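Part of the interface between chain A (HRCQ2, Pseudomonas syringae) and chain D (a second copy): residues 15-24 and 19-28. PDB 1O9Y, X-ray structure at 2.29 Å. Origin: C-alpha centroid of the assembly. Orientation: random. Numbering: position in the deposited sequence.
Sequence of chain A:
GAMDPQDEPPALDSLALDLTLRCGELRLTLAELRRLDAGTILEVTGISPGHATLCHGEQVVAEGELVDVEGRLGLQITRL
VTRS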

ATOM      1  N   LEU A  15       5.841  22.796  34.412  1.00 25.81           N
ATOM      2  CA  LEU A  15       5.730  21.336  34.269  1.00 25.25           C
ATOM      3  C   LEU A  15       5.892  20.934  32.800  1.00 23.41           C
ATOM      4  O   LEU A  15       5.173  21.442  31.940  1.00 23.27           O
ATOM      5  CB  LEU A  15       4.404  20.809  34.836  1.00 25.05           C
ATOM      6  CG  LEU A  15       4.219  19.288  34.863  1.00 28.77           C
ATOM      7  CD1 LEU A  15       5.065  18.630  35.948  1.00 27.08           C
ATOM      8  CD2 LEU A  15       2.749  18.922  35.035  1.00 29.42           C
ATOM      9  N   ALA A  16       6.858  20.056  32.523  1.00 20.88           N
ATOM     10  CA  ALA A  16       7.172  19.639  31.158  1.00 20.74           C
ATOM     11  C   ALA A  16       6.380  18.401  30.717  1.00 20.49           C
ATOM     12  O   ALA A  16       6.416  17.361  31.374  1.00 19.45           O
ATOM     13  CB  ALA A  16       8.681  19.408  30.994  1.00 20.56           C
ATOM     14  N   LEU A  17       5.671  18.528  29.599  1.00 19.96           N
ATOM     15  CA  LEU A  17       4.841  17.447  29.094  1.00 21.26           C
ATOM     16  C   LEU A  17       5.478  16.796  27.873  1.00 22.20           C
ATOM     17  O   LEU A  17       5.971  17.486  26.971  1.00 23.18           O
ATOM     18  CB  LEU A  17       3.433  17.951  28.775  1.00 21.59           C
ATOM     19  CG  LEU A  17       2.684  18.614  29.951  1.00 26.83           C
ATOM     20  CD1 LEU A  17       1.623  19.579  29.437  1.00 26.96           C
ATOM     21  CD2 LEU A  17       2.061  17.570  30.880  1.00 25.53           C
ATOM     22  N   ASP A  18       5.492  15.471  27.865  1.00 22.22           N
ATOM     23  CA  ASP A  18       5.929  14.722  26.696  1.00 23.08           C
ATOM     24  C   ASP A  18       4.717  14.529  25.807  1.00 22.86           C
ATOM     25  O   ASP A  18       3.712  13.918  26.212  1.00 24.09           O
ATOM     26  CB  ASP A  18       6.510  13.366  27.089  1.00 24.15           C
ATOM     27  CG  ASP A  18       7.900  13.476  27.685  1.00 28.83           C
ATOM     28  OD1 ASP A  18       8.726  14.271  27.182  1.00 30.49           O
ATOM     29  OD2 ASP A  18       8.259  12.797  28.667  1.00 34.72           O
ATOM     30  N   LEU A  19       4.803  15.076  24.602  1.00 20.33           N
ATOM     31  CA  LEU A  19       3.702  14.994  23.658  1.00 18.08           C
ATOM     32  C   LEU A  19       4.115  14.223  22.409  1.00 16.23           C
ATOM     33  O   LEU A  19       5.269  14.255  22.017  1.00 15.35           O
ATOM     34  CB  LEU A  19       3.177  16.392  23.309  1.00 17.05           C
ATOM     35  CG  LEU A  19       2.830  17.325  24.482  1.00 17.70           C
ATOM     36  CD1 LEU A  19       2.731  18.796  24.042  1.00 14.69           C
ATOM     37  CD2 LEU A  19       1.579  16.899  25.218  1.00 15.97           C
ATOM     38  N   THR A  20       3.155  13.526  21.810  1.00 15.98           N
ATOM     39  CA  THR A  20       3.369  12.760  20.588  1.00 15.49           C
ATOM     40  C   THR A  20       2.398  13.203  19.518  1.00 14.60           C
ATOM     41  O   THR A  20       1.309  13.691  19.811  1.00 14.75           O
ATOM     42  CB  THR A  20       3.175  11.224  20.808  1.00 15.82           C
ATOM     43  OG1 THR A  20       1.782  10.936  21.008  1.00 17.14           O
ATOM     44  CG2 THR A  20       3.859  10.720  22.089  1.00 14.57           C
ATOM     45  N   LEU A  21       2.815  13.006  18.275  1.00 14.24           N
ATOM     46  CA  LEU A  21       1.999  13.252  17.101  1.00 14.01           C
ATOM     47  C   LEU A  21       1.322  11.946  16.660  1.00 13.65           C
ATOM     48  O   LEU A  21       1.977  11.011  16.229  1.00 12.77           O
ATOM     49  CB  LEU A  21       2.877  13.821  15.972  1.00 12.50           C
ATOM     50  CG  LEU A  21       3.231  15.312  16.010  1.00 16.08           C
ATOM     51  CD1 LEU A  21       4.164  15.677  17.173  1.00 16.24           C
ATOM     52  CD2 LEU A  21       3.862  15.717  14.696  1.00 15.56           C
ATOM     53  N   ARG A  22       0.006  11.892  16.780  1.00 14.56           N
ATOM     54  CA  ARG A  22      -0.753  10.725  16.380  1.00 15.16           C
ATOM     55  C   ARG A  22      -1.265  11.033  14.986  1.00 16.49           C
ATOM     56  O   ARG A  22      -2.092  11.940  14.806  1.00 16.39           O
ATOM     57  CB  ARG A  22      -1.898  10.486  17.373  1.00 14.94           C
ATOM     58  CG  ARG A  22      -2.671   9.183  17.222  1.00 14.51           C
ATOM     59  CD  ARG A  22      -3.947   9.152  18.017  1.00 19.34           C
ATOM     60  NE  ARG A  22      -5.018   9.940  17.393  1.00 26.65           N
ATOM     61  CZ  ARG A  22      -6.075  10.462  18.036  1.00 28.89           C
ATOM     62  NH1 ARG A  22      -6.229  10.297  19.346  1.00 28.60           N
ATOM     63  NH2 ARG A  22      -6.992  11.151  17.358  1.00 28.46           N
ATOM     64  N   CYS A  23      -0.740  10.317  13.991  1.00 16.76           N
ATOM     65  CA  CYS A  23      -1.099  10.602  12.606  1.00 17.86           C
ATOM     66  C   CYS A  23      -1.838   9.449  11.942  1.00 18.12           C
ATOM     67  O   CYS A  23      -1.726   9.243  10.740  1.00 18.73           O
ATOM     68  CB  CYS A  23       0.129  11.002  11.794  1.00 18.33           C
ATOM     69  SG  CYS A  23       1.516   9.847  11.926  1.00 26.30           S
ATOM     70  N   GLY A  24      -2.605   8.710  12.731  1.00 17.42           N
ATOM     71  CA  GLY A  24      -3.342   7.581  12.213  1.00 16.88           C
ATOM     72  C   GLY A  24      -3.515   6.549  13.286  1.00 17.49           C
ATOM     73  O   GLY A  24      -2.740   6.510  14.232  1.00 17.05           O
TER
ATOM     74  N   LEU D  19      -3.243   0.097  17.570  1.00 19.41           N
ATOM     75  CA  LEU D  19      -1.974   0.689  17.188  1.00 17.29           C
ATOM     76  C   LEU D  19      -2.174   2.117  16.671  1.00 15.73           C
ATOM     77  O   LEU D  19      -3.230   2.441  16.133  1.00 14.38           O
ATOM     78  CB  LEU D  19      -1.289  -0.181  16.140  1.00 17.51           C
ATOM     79  CG  LEU D  19      -1.087  -1.675  16.436  1.00 16.42           C
ATOM     80  CD1 LEU D  19      -0.562  -2.373  15.185  1.00 17.30           C
ATOM     81  CD2 LEU D  19      -0.140  -1.892  17.599  1.00 13.12           C
ATOM     82  N   THR D  20      -1.165   2.966  16.868  1.00 14.80           N
ATOM     83  CA  THR D  20      -1.173   4.297  16.305  1.00 15.00           C
ATOM     84  C   THR D  20       0.023   4.489  15.377  1.00 15.17           C
ATOM     85  O   THR D  20       1.069   3.818  15.517  1.00 13.63           O
ATOM     86  CB  THR D  20      -1.163   5.398  17.417  1.00 16.75           C
ATOM     87  OG1 THR D  20       0.027   5.285  18.200  1.00 21.63           O
ATOM     88  CG2 THR D  20      -2.303   5.213  18.449  1.00 16.82           C
ATOM     89  N   LEU D  21      -0.136   5.418  14.432  1.00 13.11           N
ATOM     90  CA  LEU D  21       0.988   5.922  13.689  1.00 13.76           C
ATOM     91  C   LEU D  21       1.519   7.103  14.472  1.00 14.44           C
ATOM     92  O   LEU D  21       0.762   8.018  14.812  1.00 13.55           O
ATOM     93  CB  LEU D  21       0.553   6.357  12.287  1.00 15.02           C
ATOM     94  CG  LEU D  21       0.950   5.435  11.140  1.00 18.67           C
ATOM     95  CD1 LEU D  21       0.499   3.999  11.400  1.00 20.52           C
ATOM     96  CD2 LEU D  21       0.367   5.951   9.829  1.00 20.09           C
ATOM     97  N   ARG D  22       2.813   7.075  14.778  1.00 14.85           N
ATOM     98  CA  ARG D  22       3.443   8.181  15.486  1.00 15.66           C
ATOM     99  C   ARG D  22       4.375   8.930  14.532  1.00 16.18           C
ATOM    100  O   ARG D  22       5.298   8.343  13.969  1.00 16.39           O
ATOM    101  CB  ARG D  22       4.187   7.675  16.731  1.00 15.87           C
ATOM    102  CG  ARG D  22       4.555   8.769  17.729  1.00 19.67           C
ATOM    103  CD  ARG D  22       4.780   8.275  19.162  1.00 25.80           C
ATOM    104  NE  ARG D  22       3.537   7.784  19.774  1.00 29.85           N
ATOM    105  CZ  ARG D  22       3.416   7.338  21.027  1.00 32.04           C
ATOM    106  NH1 ARG D  22       4.458   7.325  21.853  1.00 32.66           N
ATOM    107  NH2 ARG D  22       2.238   6.916  21.465  1.00 32.31           N
ATOM    108  N   CYS D  23       4.115  10.221  14.345  1.00 16.52           N
ATOM    109  CA  CYS D  23       4.842  11.038  13.373  1.00 17.47           C
ATOM    110  C   CYS D  23       5.810  11.993  14.036  1.00 17.74           C
ATOM    111  O   CYS D  23       6.195  13.011  13.447  1.00 18.61           O
ATOM    112  CB  CYS D  23       3.860  11.846  12.536  1.00 18.16           C
ATOM    113  SG  CYS D  23       3.138  10.874  11.219  1.00 25.76           S
ATOM    114  N   GLY D  24       6.195  11.669  15.264  1.00 15.85           N
ATOM    115  CA  GLY D  24       7.130  12.468  16.008  1.00 15.10           C
ATOM    116  C   GLY D  24       6.667  12.744  17.415  1.00 15.58           C
ATOM    117  O   GLY D  24       5.598  12.306  17.846  1.00 14.16           O
ATOM    118  N   GLU D  25       7.507  13.468  18.144  1.00 16.89           N
ATOM    119  CA  GLU D  25       7.196  13.886  19.504  1.00 17.79           C
ATOM    120  C   GLU D  25       7.799  15.245  19.787  1.00 16.41           C
ATOM    121  O   GLU D  25       8.667  15.714  19.048  1.00 17.22           O
ATOM    122  CB  GLU D  25       7.646  12.838  20.549  1.00 19.30           C
ATOM    123  CG  GLU D  25       9.076  12.345  20.429  1.00 26.69           C
ATOM    124  CD  GLU D  25       9.280  10.985  21.092  1.00 32.96           C
ATOM    125  N   LEU D  26       7.312  15.891  20.839  1.00 15.83           N
ATOM    126  CA  LEU D  26       7.885  17.146  21.298  1.00 16.74           C
ATOM    127  C   LEU D  26       7.579  17.358  22.778  1.00 17.71           C
ATOM    128  O   LEU D  26       6.661  16.744  23.341  1.00 16.68           O
ATOM    129  CB  LEU D  26       7.391  18.338  20.445  1.00 16.75           C
ATOM    130  CG  LEU D  26       5.883  18.557  20.244  1.00 17.76           C
ATOM    131  CD1 LEU D  26       5.336  19.560  21.264  1.00 16.74           C
ATOM    132  CD2 LEU D  26       5.547  19.013  18.819  1.00 14.12           C
ATOM    133  N   ARG D  27       8.341  18.242  23.402  1.00 19.58           N
ATOM    134  CA  ARG D  27       8.111  18.581  24.801  1.00 21.97           C
ATOM    135  C   ARG D  27       7.679  20.045  24.901  1.00 20.98           C
ATOM    136  O   ARG D  27       8.276  20.922  24.280  1.00 20.62           O
ATOM    137  CB  ARG D  27       9.372  18.279  25.620  1.00 23.98           C
ATOM    138  CG  ARG D  27       9.468  18.942  26.989  1.00 31.07           C
ATOM    139  CD  ARG D  27      10.879  18.918  27.603  1.00 36.38           C
ATOM    140  NE  ARG D  27      11.229  17.616  28.169  1.00 39.83           N
ATOM    141  CZ  ARG D  27      10.375  16.816  28.804  1.00 41.21           C
ATOM    142  N   LEU D  28       6.616  20.284  25.666  1.00 20.43           N
ATOM    143  CA  LEU D  28       6.142  21.629  25.962  1.00 19.19           C
ATOM    144  C   LEU D  28       5.802  21.705  27.439  1.00 19.41           C
ATOM    145  O   LEU D  28       5.182  20.787  27.997  1.00 18.01           O
ATOM    146  CB  LEU D  28       4.871  21.966  25.168  1.00 17.79           C
ATOM    147  CG  LEU D  28       4.885  22.230  23.656  1.00 16.26           C
ATOM    148  CD1 LEU D  28       3.455  22.357  23.168  1.00 10.38           C
ATOM    149  CD2 LEU D  28       5.697  23.478  23.275  1.00 15.18           C
TER
HETATM  150  O   HOH W   1       0.136   9.070  19.962  1.00 31.22           O

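How do the two backbones satisfy each other? Strands 16-24 of chain A and 19-28 of chain D run antiparallel, and eight N-H...O=C hydrogen bonds join them. At one end L17(A) and L28(D) form a reciprocal pair: L17(A) N donates to L28(D) O at 2.8 Å, and L28(D) N returns a bond to L17(A) O at 3.2 Å. Two residues on, L19(A) N gives to L26(D) O at 2.8 Å and L26(D) N to L19(A) O at 2.9 Å. D18(A), R27(D), T20(A) and E25(D) belong to non-hydrogen-bonded pairs, so none of their amides bonds to the opposite stretch. Some carbonyls take a second, softer contact: L17(A) O, already an acceptor, also lies 3.2 Å from R27(D) CA in CA-H...O geometry.

What happens to the ladder where the register shifts? T20(A) faces E25(D), but R22(A) faces R22(D), a shift of one residue that marks a beta bulge. The hydrogen bonds bridge it without a break. L21(A) N reaches G24(D) O at 2.9 Å, while L21(A) O accepts from C23(D) N at 3.0 Å, so the two polar groups of one leucine are served by consecutive residues of chain D. Beyond the bulge the roles recur with the chains exchanged: C23(A) N donates to L21(D) O at 2.9 Å, and L21(D) N to G24(A) O at 2.8 Å. Both glycines adopt positive phi, with backbone angles that would jam a CB against the preceding carbonyl oxygen; at G24(A) an ideal CB would also sit tightly, 3.4 Å from L21(D) CD2.

Which side chains lock and cushion the contact? The strongest link is covalent: C23(A) SG and C23(D) SG are 2.0 Å apart in a disulfide with a chi3 of 85°, close to the right angle such bonds favour. L21(D) packs beside it, its CB 3.6 Å from C23(A) SG. The leucines continue this apolar contact. L19(A) CD1 approaches L28(D) CD1 at 3.7 Å and L26(D) CD1 at 3.9 Å, and L21(A) CD1 meets L26(D) CD2 at 4.0 Å. L17(A), L19(A), L26(D) and L28(D) direct their side chains to one face of the sheet, and these pairings need no polar partner.

How are the polar side chains on the other face accommodated? T20(A) places its CG2 over one face of the R22(D) guanidinium, 3.5 Å from R22(D) NH1, an apolar cover that leaves the in-plane N-H groups free to seek acceptors. A water takes up part of that demand, hydrogen-bonded to T20(A) OG1 at 2.7 Å and accepting a weak bond from R22(D) NH2 at 3.4 Å. Further along, D18(A) OD1 lies 4.3 Å from R27(D) NE, too far for a salt bridge through that nitrogen, but 3.4 Å from R27(D) CZ; the outer nitrogens of the arginine are not modelled, so the full pairing cannot be judged.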